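Local coordinates for methylmalonyl-CoA carboxyltransferase 12S subunit (PDB 1ON3), which transfers the carboxyl group of methylmalonyl-CoA to the biotin of the 1.3S subunit, as the hexameric core of transcarboxylase, at residues T70-M75 and R143-D149; G29-V35 and D103-M107. The contacts are given in a common frame with arbitrary orientation. Where two conformers were deposited one is given. Residue numbers count along the deposited sequence, not the author numbering.

How the interactions relate
Both contacts line the methylmalonyl-CoA pocket in the N-terminal, crotonase-like half of the chain. Their centres lie 19 Å apart, and their segments alternate along the sequence. Interaction 1 holds the adenine end: I144 N donates to N1 of MCA at 3.0 Å. Interaction 2 lies by the ribose and phosphates: R34 NH2 reaches O33 of MCA at 2.5 Å in a weak hydrogen bond. M107 joins the two. Its CE packs 3.4 Å from Q145 OE1, 3.8 Å from M75 SD and 3.8 Å from R143 CD. Interaction 1 also faces a second subunit, whereas no other protein chain of the assembly touches the segments of interaction 2.

Interaction 1: T70-M75 and R143-D149; sequences TTLFGM and RIQEGID. With MCA (methylmalonyl-coenzyme A), chain T.
Segment 70-75 is a loop with a type I' beta turn from L72 to M75. The turn is closed by M75 N to L72 O at 3.0 Å, with F73 and G74 both at positive phi. Segment 143-149 makes a 3-10 turn at 144-146 and runs into helix 147-164, which follows the adenine-binding loop of this crotonase-like fold. CA atoms lie 6.6 Å apart for T70 and E146, and 5.7 Å for F73 and Q145. T70 (chi1 p) has its CA-CB bond directed toward 143-149, and its OG1 donates to E146 OE2 at 2.6 Å. R143 NH1 meets the same OE2 at 3.1 Å in a salt bridge whose hydrogen bond is weak; its stronger partner is D83. M75, all m, packs CG 3.9 Å from Q145 CB and CE 3.6 Å from R143 NH1. F73 O lies 3.7 Å from Q145 CG. Beyond, the F73 ring meets F449 and Y470 of a second subunit, so the turn lies at a subunit interface of the hexamer. On the ligand side, I144 N donates to MCA N1 at 3.0 Å, a hydrogen bond to the adenine. Water 1 bridges the backbones, donating to L72 O and to Q145 O, each at 3.0 Å.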
loop_
_atom_site.group_PDB
_atom_site.type_symbol
_atom_site.label_atom_id
_atom_site.label_comp_id
_atom_site.label_asym_id
_atom_site.label_seq_id
_atom_site.Cartn_x
_atom_site.Cartn_y
_atom_site.Cartn_z
ATOM N N THR E 70 -4.333 38.381 22.365
ATOM C CA THR E 70 -3.272 39.382 22.269
ATOM C C THR E 70 -3.578 40.524 23.250
ATOM O O THR E 70 -4.734 40.774 23.573
ATOM C CB THR E 70 -3.185 39.929 20.827
ATOM O OG1 THR E 70 -4.510 40.196 20.348
ATOM C CG2 THR E 70 -2.505 38.911 19.901
ATOM N N THR E 71 -2.550 41.224 23.714
ATOM C CA THR E 71 -2.780 42.295 24.671
ATOM C C THR E 71 -2.111 43.623 24.331
ATOM O O THR E 71 -2.573 44.681 24.761
ATOM C CB THR E 71 -2.330 41.858 26.083
ATOM O OG1 THR E 71 -0.963 41.432 26.033
ATOM C CG2 THR E 71 -3.192 40.696 26.585
ATOM N N LEU E 72 -1.034 43.569 23.557
ATOM C CA LEU E 72 -0.297 44.773 23.191
ATOM C C LEU E 72 -1.095 45.788 22.383
ATOM O O LEU E 72 -2.095 45.455 21.736
ATOM C CB LEU E 72 0.973 44.405 22.418
ATOM C CG LEU E 72 2.008 43.552 23.160
ATOM C CD1 LEU E 72 3.113 43.135 22.197
ATOM C CD2 LEU E 72 2.588 44.341 24.329
ATOM N N PHE E 73 -0.626 47.033 22.446
ATOM C CA PHE E 73 -1.204 48.175 21.753
ATOM C C PHE E 73 -2.732 48.256 21.759
ATOM O O PHE E 73 -3.371 48.412 20.715
ATOM C CB PHE E 73 -0.650 48.222 20.325
ATOM C CG PHE E 73 0.860 48.300 20.272
ATOM C CD1 PHE E 73 1.528 49.419 20.768
ATOM C CD2 PHE E 73 1.615 47.237 19.785
ATOM C CE1 PHE E 73 2.923 49.478 20.781
ATOM C CE2 PHE E 73 3.011 47.283 19.794
ATOM C CZ PHE E 73 3.668 48.406 20.295
ATOM N N GLY E 74 -3.305 48.139 22.952
ATOM C CA GLY E 74 -4.741 48.250 23.110
ATOM C C GLY E 74 -5.562 46.997 22.902
ATOM O O GLY E 74 -6.774 47.018 23.103
ATOM N N MET E 75 -4.927 45.897 22.513
ATOM C CA MET E 75 -5.690 44.683 22.292
ATOM C C MET E 75 -6.256 44.125 23.587
ATOM O O MET E 75 -7.260 43.409 23.577
ATOM C CB MET E 75 -4.828 43.640 21.578
ATOM C CG MET E 75 -4.456 44.039 20.156
ATOM S SD MET E 75 -5.872 44.465 19.110
ATOM C CE MET E 75 -6.851 42.923 19.207
ATOM N N ARG E 143 -3.487 41.927 11.272
ATOM C CA ARG E 143 -3.786 42.926 12.299
ATOM C C ARG E 143 -2.467 43.483 12.827
ATOM O O ARG E 143 -1.728 42.810 13.555
ATOM C CB ARG E 143 -4.585 42.300 13.434
ATOM C CG ARG E 143 -5.156 43.323 14.426
ATOM C CD ARG E 143 -6.070 42.637 15.435
ATOM N NE ARG E 143 -7.271 42.070 14.820
ATOM C CZ ARG E 143 -8.035 41.142 15.395
ATOM N NH1 ARG E 143 -7.722 40.663 16.596
ATOM N NH2 ARG E 143 -9.134 40.712 14.788
ATOM N N ILE E 144 -2.190 44.728 12.463
ATOM C CA ILE E 144 -0.943 45.389 12.823
ATOM C C ILE E 144 -0.572 45.479 14.304
ATOM O O ILE E 144 0.616 45.414 14.645
ATOM C CB ILE E 144 -0.895 46.795 12.174
ATOM C CG1 ILE E 144 -0.826 46.651 10.641
ATOM C CG2 ILE E 144 0.303 47.559 12.667
ATOM C CD1 ILE E 144 -1.012 47.975 9.866
ATOM N N GLN E 145 -1.568 45.628 15.176
ATOM C CA GLN E 145 -1.307 45.710 16.614
ATOM C C GLN E 145 -0.745 44.395 17.169
ATOM O O GLN E 145 -0.121 44.382 18.235
ATOM C CB GLN E 145 -2.590 46.045 17.393
ATOM C CG GLN E 145 -3.169 47.446 17.175
ATOM C CD GLN E 145 -4.246 47.489 16.097
ATOM O OE1 GLN E 145 -5.116 48.366 16.108
ATOM N NE2 GLN E 145 -4.189 46.553 15.160
ATOM N N GLU E 146 -0.976 43.292 16.454
ATOM C CA GLU E 146 -0.509 41.979 16.906
ATOM C C GLU E 146 0.866 41.563 16.374
ATOM O O GLU E 146 1.308 40.433 16.585
ATOM C CB GLU E 146 -1.565 40.905 16.579
ATOM C CG GLU E 146 -2.881 41.139 17.305
ATOM C CD GLU E 146 -3.902 40.051 17.068
ATOM O OE1 GLU E 146 -3.652 39.183 16.203
ATOM O OE2 GLU E 146 -4.956 40.069 17.745
ATOM N N GLY E 147 1.525 42.482 15.678
ATOM C CA GLY E 147 2.864 42.243 15.172
ATOM C C GLY E 147 3.152 40.866 14.608
ATOM O O GLY E 147 2.433 40.391 13.723
ATOM N N ILE E 148 4.196 40.211 15.115
ATOM C CA ILE E 148 4.546 38.894 14.584
ATOM C C ILE E 148 3.524 37.802 14.886
ATOM O O ILE E 148 3.586 36.726 14.304
ATOM C CB ILE E 148 5.956 38.435 15.032
ATOM C CG1 ILE E 148 5.995 38.162 16.536
ATOM C CG2 ILE E 148 6.985 39.493 14.648
ATOM C CD1 ILE E 148 7.339 37.600 16.998
ATOM N N ASP E 149 2.576 38.072 15.778
ATOM C CA ASP E 149 1.551 37.082 16.071
ATOM C C ASP E 149 0.572 36.935 14.901
ATOM O O ASP E 149 0.203 35.819 14.528
ATOM C CB ASP E 149 0.778 37.450 17.342
ATOM C CG ASP E 149 1.642 37.380 18.583
ATOM O OD1 ASP E 149 2.601 36.568 18.604
ATOM O OD2 ASP E 149 1.353 38.129 19.538
HETATM C C8 MCA T . -7.412 48.379 8.549
HETATM N N9 MCA T . -7.561 48.609 9.920
HETATM C C4 MCA T . -6.533 47.886 10.502
HETATM C C5 MCA T . -5.845 47.273 9.428
HETATM N N7 MCA T . -6.416 47.600 8.212
HETATM N N3 MCA T . -6.220 47.765 11.857
HETATM C C2 MCA T . -5.124 46.958 12.071
HETATM N N1 MCA T . -4.381 46.312 11.110
HETATM C C6 MCA T . -4.716 46.446 9.765
HETATM N N6 MCA T . -3.968 45.797 8.866
HETATM C "C1'" MCA T . -8.463 49.341 10.630
HETATM C "C2'" MCA T . -8.224 50.830 10.360
HETATM O "O2'" MCA T . -7.240 51.349 11.211
HETATM C "C3'" MCA T . -9.615 51.390 10.527
HETATM O "O3'" MCA T . -9.832 51.714 11.889
HETATM C "C4'" MCA T . -10.575 50.291 10.034
HETATM O "O4'" MCA T . -9.781 49.050 10.162
HETATM C "C5'" MCA T . -11.037 50.332 8.523
HETATM O "O5'" MCA T . -10.490 51.273 8.002
HETATM P P1 MCA T . -10.491 52.437 7.247
HETATM O O11 MCA T . -9.269 53.042 7.124
HETATM O O12 MCA T . -11.416 53.020 8.014
HETATM O O6 MCA T . -10.905 52.227 5.676
HETATM P P2 MCA T . -11.091 52.117 4.362
HETATM O O21 MCA T . -10.911 53.491 4.323
HETATM O O22 MCA T . -12.170 51.379 3.839
HETATM O O7 MCA T . -9.709 51.490 3.848
HETATM C CPB MCA T . -9.268 50.429 4.200
HETATM C CPA MCA T . -7.946 49.799 3.799
HETATM C CP7 MCA T . -7.100 50.585 4.827
HETATM C CP9 MCA T . -7.644 49.919 2.286
HETATM C CP8 MCA T . -8.030 48.290 4.140
HETATM O OP3 MCA T . -7.439 50.403 6.008
HETATM C CP6 MCA T . -5.697 50.396 4.931
HETATM O OP2 MCA T . -4.994 50.547 3.866
HETATM N NP2 MCA T . -5.097 50.002 6.223
HETATM C CP5 MCA T . -3.924 49.204 6.097
HETATM C CP4 MCA T . -3.255 48.239 5.281
HETATM C CP3 MCA T . -2.052 47.502 5.629
HETATM O OP1 MCA T . -1.134 48.434 5.993
HETATM N NP1 MCA T . -1.627 46.097 5.660
HETATM C CP2 MCA T . -0.274 45.966 6.123
HETATM C CP1 MCA T . -0.022 44.527 6.279
HETATM P P3 MCA T . -10.926 52.464 12.866
HETATM O O31 MCA T . -10.560 53.758 12.205
HETATM O O32 MCA T . -10.413 52.375 14.274
HETATM O O33 MCA T . -12.397 52.177 12.699
HETATM S S MCA T . 1.372 44.118 6.766
HETATM C CS1 MCA T . 0.693 42.641 6.580
HETATM O OS1 MCA T . -0.441 42.219 6.216
HETATM C CS2 MCA T . 1.551 41.847 5.804
HETATM C CS3 MCA T . 1.992 40.725 6.353
HETATM C CS4 MCA T . 2.102 41.852 4.347
HETATM O OS4 MCA T . 3.165 41.305 4.051
HETATM O OS5 MCA T . 1.403 42.444 3.535
HETATM O O HOH W 1 -1.361 42.882 20.482
HETATM O O HOH W 2 -4.983 50.374 18.355
#

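Interaction 2: G29-V35 and D103-M107. With MCA (methylmalonyl-coenzyme A), chain T.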
loop_
_atom_site.group_PDB
_atom_site.type_symbol
_atom_site.label_atom_id
_atom_site.label_comp_id
_atom_site.label_asym_id
_atom_site.label_seq_id
_atom_site.Cartn_x
_atom_site.Cartn_y
_atom_site.Cartn_z
ATOM N N GLY E 29 -21.601 42.262 15.268
ATOM C CA GLY E 29 -20.305 42.648 14.744
ATOM C C GLY E 29 -19.841 44.011 15.210
ATOM O O GLY E 29 -19.879 44.310 16.399
ATOM N N GLY E 30 -19.414 44.849 14.273
ATOM C CA GLY E 30 -18.929 46.172 14.634
ATOM C C GLY E 30 -19.998 47.179 15.016
ATOM O O GLY E 30 -19.689 48.336 15.288
ATOM N N GLY E 31 -21.258 46.752 15.019
ATOM C CA GLY E 31 -22.336 47.651 15.393
ATOM C C GLY E 31 -23.128 48.233 14.237
ATOM O O GLY E 31 -22.689 48.237 13.094
ATOM N N GLU E 32 -24.303 48.750 14.560
ATOM C CA GLU E 32 -25.211 49.340 13.581
ATOM C C GLU E 32 -24.582 50.331 12.606
ATOM O O GLU E 32 -24.839 50.282 11.398
ATOM C CB GLU E 32 -26.357 50.025 14.322
ATOM C CG GLU E 32 -27.238 50.916 13.469
ATOM C CD GLU E 32 -28.119 51.818 14.324
ATOM O OE1 GLU E 32 -28.913 52.597 13.748
ATOM O OE2 GLU E 32 -28.010 51.750 15.571
ATOM N N ARG E 33 -23.766 51.237 13.122
ATOM C CA ARG E 33 -23.151 52.248 12.274
ATOM C C ARG E 33 -22.183 51.705 11.233
ATOM O O ARG E 33 -22.260 52.072 10.059
ATOM C CB ARG E 33 -22.437 53.295 13.132
ATOM C CG ARG E 33 -21.781 54.414 12.325
ATOM C CD ARG E 33 -22.805 55.258 11.557
ATOM N NE ARG E 33 -23.627 56.096 12.432
ATOM C CZ ARG E 33 -24.718 55.693 13.079
ATOM N NH1 ARG E 33 -25.156 54.447 12.963
ATOM N NH2 ARG E 33 -25.373 56.543 13.854
ATOM N N ARG E 34 -21.262 50.846 11.652
ATOM C CA ARG E 34 -20.291 50.303 10.704
ATOM C C ARG E 34 -20.975 49.365 9.722
ATOM O O ARG E 34 -20.516 49.198 8.588
ATOM C CB ARG E 34 -19.172 49.575 11.444
ATOM C CG ARG E 34 -18.247 50.513 12.193
ATOM C CD ARG E 34 -17.161 49.757 12.929
ATOM N NE ARG E 34 -16.279 50.665 13.653
ATOM C CZ ARG E 34 -15.403 51.482 13.077
ATOM N NH1 ARG E 34 -15.279 51.510 11.757
ATOM N NH2 ARG E 34 -14.662 52.287 13.826
ATOM N N VAL E 35 -22.080 48.772 10.159
ATOM C CA VAL E 35 -22.879 47.900 9.305
ATOM C C VAL E 35 -23.544 48.781 8.244
ATOM O O VAL E 35 -23.582 48.427 7.070
ATOM C CB VAL E 35 -23.967 47.165 10.116
ATOM C CG1 VAL E 35 -25.027 46.587 9.188
ATOM C CG2 VAL E 35 -23.328 46.055 10.934
ATOM N N ASP E 103 -15.290 39.794 8.699
ATOM C CA ASP E 103 -16.167 40.880 9.094
ATOM C C ASP E 103 -15.379 42.187 9.124
ATOM O O ASP E 103 -14.687 42.497 10.103
ATOM C CB ASP E 103 -16.754 40.589 10.477
ATOM C CG ASP E 103 -17.810 41.591 10.881
ATOM O OD1 ASP E 103 -17.991 42.590 10.159
ATOM O OD2 ASP E 103 -18.459 41.380 11.925
ATOM N N PHE E 104 -15.487 42.944 8.036
ATOM C CA PHE E 104 -14.801 44.220 7.923
ATOM C C PHE E 104 -15.233 45.245 8.990
ATOM O O PHE E 104 -14.476 46.161 9.300
ATOM C CB PHE E 104 -15.039 44.816 6.533
ATOM C CG PHE E 104 -14.226 46.049 6.262
ATOM C CD1 PHE E 104 -12.870 45.948 5.962
ATOM C CD2 PHE E 104 -14.802 47.316 6.369
ATOM C CE1 PHE E 104 -12.093 47.077 5.776
ATOM C CE2 PHE E 104 -14.030 48.461 6.186
ATOM C CZ PHE E 104 -12.672 48.340 5.889
ATOM N N THR E 105 -16.438 45.107 9.541
ATOM C CA THR E 105 -16.910 46.053 10.568
ATOM C C THR E 105 -16.157 45.898 11.886
ATOM O O THR E 105 -16.311 46.710 12.803
ATOM C CB THR E 105 -18.423 45.887 10.878
ATOM O OG1 THR E 105 -18.640 44.682 11.627
ATOM C CG2 THR E 105 -19.233 45.846 9.588
ATOM N N VAL E 106 -15.343 44.851 11.980
ATOM C CA VAL E 106 -14.570 44.600 13.186
ATOM C C VAL E 106 -13.083 44.836 12.913
ATOM O O VAL E 106 -12.406 44.009 12.296
ATOM C CB VAL E 106 -14.826 43.165 13.686
ATOM C CG1 VAL E 106 -13.876 42.821 14.808
ATOM C CG2 VAL E 106 -16.280 43.046 14.154
ATOM N N MET E 107 -12.583 45.986 13.358
ATOM C CA MET E 107 -11.182 46.345 13.153
ATOM C C MET E 107 -10.758 46.181 11.686
ATOM O O MET E 107 -9.692 45.637 11.377
ATOM C CB MET E 107 -10.283 45.508 14.070
ATOM C CG MET E 107 -10.350 45.893 15.557
ATOM S SD MET E 107 -9.054 45.097 16.586
ATOM C CE MET E 107 -7.568 46.047 16.162
HETATM C C8 MCA T . -7.412 48.379 8.549
HETATM N N9 MCA T . -7.561 48.609 9.920
HETATM C C4 MCA T . -6.533 47.886 10.502
HETATM C C5 MCA T . -5.845 47.273 9.428
HETATM N N7 MCA T . -6.416 47.600 8.212
HETATM N N3 MCA T . -6.220 47.765 11.857
HETATM C C2 MCA T . -5.124 46.958 12.071
HETATM N N1 MCA T . -4.381 46.312 11.110
HETATM C C6 MCA T . -4.716 46.446 9.765
HETATM N N6 MCA T . -3.968 45.797 8.866
HETATM C "C1'" MCA T . -8.463 49.341 10.630
HETATM C "C2'" MCA T . -8.224 50.830 10.360
HETATM O "O2'" MCA T . -7.240 51.349 11.211
HETATM C "C3'" MCA T . -9.615 51.390 10.527
HETATM O "O3'" MCA T . -9.832 51.714 11.889
HETATM C "C4'" MCA T . -10.575 50.291 10.034
HETATM O "O4'" MCA T . -9.781 49.050 10.162
HETATM C "C5'" MCA T . -11.037 50.332 8.523
HETATM O "O5'" MCA T . -10.490 51.273 8.002
HETATM P P1 MCA T . -10.491 52.437 7.247
HETATM O O11 MCA T . -9.269 53.042 7.124
HETATM O O12 MCA T . -11.416 53.020 8.014
HETATM O O6 MCA T . -10.905 52.227 5.676
HETATM P P2 MCA T . -11.091 52.117 4.362
HETATM O O21 MCA T . -10.911 53.491 4.323
HETATM O O22 MCA T . -12.170 51.379 3.839
HETATM O O7 MCA T . -9.709 51.490 3.848
HETATM C CPB MCA T . -9.268 50.429 4.200
HETATM C CPA MCA T . -7.946 49.799 3.799
HETATM C CP7 MCA T . -7.100 50.585 4.827
HETATM C CP9 MCA T . -7.644 49.919 2.286
HETATM C CP8 MCA T . -8.030 48.290 4.140
HETATM O OP3 MCA T . -7.439 50.403 6.008
HETATM C CP6 MCA T . -5.697 50.396 4.931
HETATM O OP2 MCA T . -4.994 50.547 3.866
HETATM N NP2 MCA T . -5.097 50.002 6.223
HETATM C CP5 MCA T . -3.924 49.204 6.097
HETATM C CP4 MCA T . -3.255 48.239 5.281
HETATM C CP3 MCA T . -2.052 47.502 5.629
HETATM O OP1 MCA T . -1.134 48.434 5.993
HETATM N NP1 MCA T . -1.627 46.097 5.660
HETATM C CP2 MCA T . -0.274 45.966 6.123
HETATM C CP1 MCA T . -0.022 44.527 6.279
HETATM P P3 MCA T . -10.926 52.464 12.866
HETATM O O31 MCA T . -10.560 53.758 12.205
HETATM O O32 MCA T . -10.413 52.375 14.274
HETATM O O33 MCA T . -12.397 52.177 12.699
HETATM S S MCA T . 1.372 44.118 6.766
HETATM C CS1 MCA T . 0.693 42.641 6.580
HETATM O OS1 MCA T . -0.441 42.219 6.216
HETATM C CS2 MCA T . 1.551 41.847 5.804
HETATM C CS3 MCA T . 1.992 40.725 6.353
HETATM C CS4 MCA T . 2.102 41.852 4.347
HETATM O OS4 MCA T . 3.165 41.305 4.051
HETATM O OS5 MCA T . 1.403 42.444 3.535
#
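Helix 32-40 starts here against the loop that follows strand 95-102, and that loop is folded as an Asx turn and a type I beta turn at D103-V106. G29, just past the preceding helix, has positive phi. Its CA sits 3.6 Å from D103 OD2, and a CB would clash with that oxygen. The nearest CA pair is G30 and T105, 4.5 Å apart. G30 N donates to T105 OG1 at 2.8 Å, and its CA makes a CH...O contact with T105 O at 3.2 Å. T105 OG1 in turn donates to D103 OD1 at 2.6 Å, and D103 OD1 also accepts from T105 N at 3.0 Å. G31 is the N-cap. One turn on, R34 lays its CD 3.2 Å from T105 O, and its NH2 makes a weak hydrogen bond, 2.5 Å, to O33 of the ribose 3'-phosphate of MCA. V35 CG2 packs 4.3 Å from T105 CG2. The loop touches the ligand too: F104 CZ lies 3.7 Å from MCA C5', and M107 C lies 3.4 Å from MCA O4'.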